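Local atomic coordinates of salmonella plasmid virulence: SpvB (Salmonella typhimurium, PDB entry 6P0X), a protein that is the N-terminal domain, of unknown role, of a toxin that probably ADP-ribosylates actin, using NAD, through another part of the protein. Residues V254-T259 against D303-R308. Numbering follows the deposited sequence.
Sequences VPPAFT and DTLVSR
P256 and R308 meet tip to tip, the proline ring lying over one face of the guanidinium: P256 CG is 3.6 Å from R308 NE, and P256 CD sits 3.5 Å above the guanidinium plane, offset toward its rim. A flat, weakly hydrated face tolerates such an apolar cover, while the N-H groups point outward around the rim to polar partners. With CG anti to the backbone N (chi1 172°) and the chain extended from there to NE, the long arginine carries its guanidinium out to the loop at P256 and V254. The same P256 CD also touches L305 CD2 at 3.7 Å, the two side chains crossing at about a right angle; the compact ring suits a place shared by a leucine methyl and an arginine.

Polar contacts gather at the arginine head. R308 NH1 gives V254 O a weak, bent hydrogen bond of 3.0 Å (126° at the hydrogen), and a water that donates to V254 O also accepts a weak bond from R308 NH2. The buried guanidinium is held mainly by others: NH1 bonds Y330 OH and D251 O, and NE bonds Q288 OE1.

At the far end, F258 stacks on the carboxylate of D303, planes 25° apart, a van der Waals contact in which D303 CB also packs on F258 CB (3.7 Å). D303 OD2 approaches F258 CD2 to 3.4 Å, whereas D303 OD1 lies 3.6 Å above the ring plane, offset toward the rim; its weak hydrogen bond with H294 ND1 probably helps hold the carboxylate there. F292 and H294 meet the phenylalanine ring edge-to-face.

The arrangement is that of an irregular, proline-containing loop laid across a β-strand: 254-259, connecting strands 237-244 and 271-273, covers L305 and R308 of strand 304-314, which pairs antiparallel with 288-293 in this β-rich domain.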
ATOM      1  N   VAL A 254      -5.601  -4.862  27.599  1.00 75.80           N
ATOM      2  CA  VAL A 254      -4.265  -4.274  27.541  1.00 77.48           C
ATOM      3  C   VAL A 254      -4.197  -3.355  26.324  1.00 74.76           C
ATOM      4  O   VAL A 254      -4.395  -3.831  25.195  1.00 73.88           O
ATOM      5  CB  VAL A 254      -3.179  -5.358  27.476  1.00 75.40           C
ATOM      6  CG1 VAL A 254      -1.794  -4.728  27.517  1.00 74.84           C
ATOM      7  CG2 VAL A 254      -3.355  -6.348  28.618  1.00 75.75           C
ATOM      8  N   PRO A 255      -3.927  -2.064  26.499  1.00 70.11           N
ATOM      9  CA  PRO A 255      -3.805  -1.162  25.346  1.00 66.61           C
ATOM     10  C   PRO A 255      -2.541  -1.449  24.555  1.00 67.73           C
ATOM     11  O   PRO A 255      -1.485  -1.744  25.136  1.00 74.23           O
ATOM     12  CB  PRO A 255      -3.753   0.228  25.994  1.00 63.07           C
ATOM     13  CG  PRO A 255      -3.164  -0.022  27.339  1.00 60.90           C
ATOM     14  CD  PRO A 255      -3.703  -1.361  27.774  1.00 63.83           C
ATOM     15  N   PRO A 256      -2.609  -1.383  23.226  1.00 58.81           N
ATOM     16  CA  PRO A 256      -1.423  -1.666  22.406  1.00 57.86           C
ATOM     17  C   PRO A 256      -0.481  -0.473  22.304  1.00 52.70           C
ATOM     18  O   PRO A 256      -0.903   0.668  22.107  1.00 44.27           O
ATOM     19  CB  PRO A 256      -2.017  -2.018  21.036  1.00 54.26           C
ATOM     20  CG  PRO A 256      -3.399  -1.417  21.020  1.00 47.31           C
ATOM     21  CD  PRO A 256      -3.795  -1.044  22.421  1.00 47.65           C
ATOM     22  N   ALA A 257       0.815  -0.758  22.434  1.00 54.75           N
ATOM     23  CA  ALA A 257       1.853   0.259  22.342  1.00 52.53           C
ATOM     24  C   ALA A 257       2.104   0.647  20.886  1.00 54.38           C
ATOM     25  O   ALA A 257       1.781  -0.093  19.955  1.00 54.26           O
ATOM     26  CB  ALA A 257       3.150  -0.238  22.979  1.00 47.52           C
ATOM     27  N   PHE A 258       2.692   1.833  20.699  1.00 52.10           N
ATOM     28  CA  PHE A 258       2.957   2.323  19.348  1.00 45.63           C
ATOM     29  C   PHE A 258       3.983   1.455  18.627  1.00 52.46           C
ATOM     30  O   PHE A 258       3.803   1.120  17.449  1.00 47.24           O
ATOM     31  CB  PHE A 258       3.430   3.776  19.398  1.00 43.86           C
ATOM     32  CG  PHE A 258       3.645   4.388  18.042  1.00 42.26           C
ATOM     33  CD1 PHE A 258       2.576   4.604  17.189  1.00 40.45           C
ATOM     34  CD2 PHE A 258       4.916   4.740  17.615  1.00 51.02           C
ATOM     35  CE1 PHE A 258       2.768   5.163  15.935  1.00 44.51           C
ATOM     36  CE2 PHE A 258       5.116   5.298  16.359  1.00 44.27           C
ATOM     37  CZ  PHE A 258       4.040   5.511  15.521  1.00 39.64           C
ATOM     38  N   THR A 259       5.062   1.082  19.309  1.00 55.41           N
ATOM     39  CA  THR A 259       6.112   0.257  18.726  1.00 54.93           C
ATOM     40  C   THR A 259       5.912  -1.191  19.148  1.00 50.81           C
ATOM     41  O   THR A 259       5.755  -1.479  20.339  1.00 54.94           O
ATOM     42  CB  THR A 259       7.497   0.744  19.154  1.00 62.82           C
ATOM     43  OG1 THR A 259       7.730   2.053  18.620  1.00 67.70           O
ATOM     44  CG2 THR A 259       8.576  -0.202  18.643  1.00 57.94           C
ATOM     45  N   ASP A 303       3.682   9.443  21.552  1.00 65.97           N
ATOM     46  CA  ASP A 303       2.618   8.723  20.865  1.00 60.65           C
ATOM     47  C   ASP A 303       1.409   8.596  21.778  1.00 59.04           C
ATOM     48  O   ASP A 303       1.538   8.153  22.924  1.00 69.95           O
ATOM     49  CB  ASP A 303       3.102   7.335  20.430  1.00 58.06           C
ATOM     50  CG  ASP A 303       4.503   7.364  19.850  1.00 60.20           C
ATOM     51  OD1 ASP A 303       4.724   8.090  18.857  1.00 60.25           O
ATOM     52  OD2 ASP A 303       5.391   6.676  20.399  1.00 60.53           O
ATOM     53  N   THR A 304       0.240   8.992  21.272  1.00 52.66           N
ATOM     54  CA  THR A 304      -1.005   8.982  22.038  1.00 52.40           C
ATOM     55  C   THR A 304      -2.053   8.183  21.276  1.00 60.09           C
ATOM     56  O   THR A 304      -2.498   8.603  20.203  1.00 64.32           O
ATOM     57  CB  THR A 304      -1.505  10.402  22.298  1.00 53.49           C
ATOM     58  OG1 THR A 304      -0.547  11.109  23.096  1.00 63.69           O
ATOM     59  CG2 THR A 304      -2.837  10.363  23.029  1.00 54.50           C
ATOM     60  N   LEU A 305      -2.455   7.044  21.831  1.00 51.19           N
ATOM     61  CA  LEU A 305      -3.503   6.235  21.228  1.00 49.83           C
ATOM     62  C   LEU A 305      -4.859   6.864  21.517  1.00 55.58           C
ATOM     63  O   LEU A 305      -5.193   7.141  22.674  1.00 64.49           O
ATOM     64  CB  LEU A 305      -3.459   4.807  21.768  1.00 47.38           C
ATOM     65  CG  LEU A 305      -4.592   3.870  21.353  1.00 51.11           C
ATOM     66  CD1 LEU A 305      -4.594   3.679  19.842  1.00 43.89           C
ATOM     67  CD2 LEU A 305      -4.486   2.534  22.073  1.00 51.63           C
ATOM     68  N   VAL A 306      -5.642   7.088  20.465  1.00 45.93           N
ATOM     69  CA  VAL A 306      -6.937   7.730  20.604  1.00 49.52           C
ATOM     70  C   VAL A 306      -8.087   6.784  20.266  1.00 49.28           C
ATOM     71  O   VAL A 306      -9.186   6.942  20.813  1.00 54.37           O
ATOM     72  CB  VAL A 306      -7.019   9.022  19.764  1.00 47.14           C
ATOM     73  CG1 VAL A 306      -5.846   9.941  20.100  1.00 48.69           C
ATOM     74  CG2 VAL A 306      -7.037   8.702  18.290  1.00 53.55           C
ATOM     75  N   SER A 307      -7.871   5.806  19.394  1.00 43.18           N
ATOM     76  CA  SER A 307      -8.941   4.895  19.020  1.00 47.73           C
ATOM     77  C   SER A 307      -8.343   3.559  18.604  1.00 44.81           C
ATOM     78  O   SER A 307      -7.270   3.514  17.990  1.00 46.55           O
ATOM     79  CB  SER A 307      -9.796   5.486  17.893  1.00 44.88           C
ATOM     80  OG  SER A 307     -11.006   4.772  17.741  1.00 55.92           O
ATOM     81  N   ARG A 308      -9.039   2.472  18.951  1.00 44.95           N
ATOM     82  CA  ARG A 308      -8.582   1.117  18.657  1.00 44.59           C
ATOM     83  C   ARG A 308      -9.734   0.336  18.042  1.00 41.08           C
ATOM     84  O   ARG A 308     -10.674  -0.036  18.747  1.00 40.45           O
ATOM     85  CB  ARG A 308      -8.082   0.424  19.929  1.00 42.57           C
ATOM     86  CG  ARG A 308      -7.756  -1.052  19.760  1.00 44.04           C
ATOM     87  CD  ARG A 308      -7.334  -1.670  21.078  1.00 45.94           C
ATOM     88  NE  ARG A 308      -6.650  -2.945  20.881  1.00 51.38           N
ATOM     89  CZ  ARG A 308      -6.284  -3.759  21.867  1.00 52.73           C
ATOM     90  NH1 ARG A 308      -6.533  -3.433  23.127  1.00 52.76           N
ATOM     91  NH2 ARG A 308      -5.666  -4.899  21.595  1.00 55.74           N
TER
HETATM   92  O   HOH W   1      -3.143  -5.801  23.708  1.00 61.41           O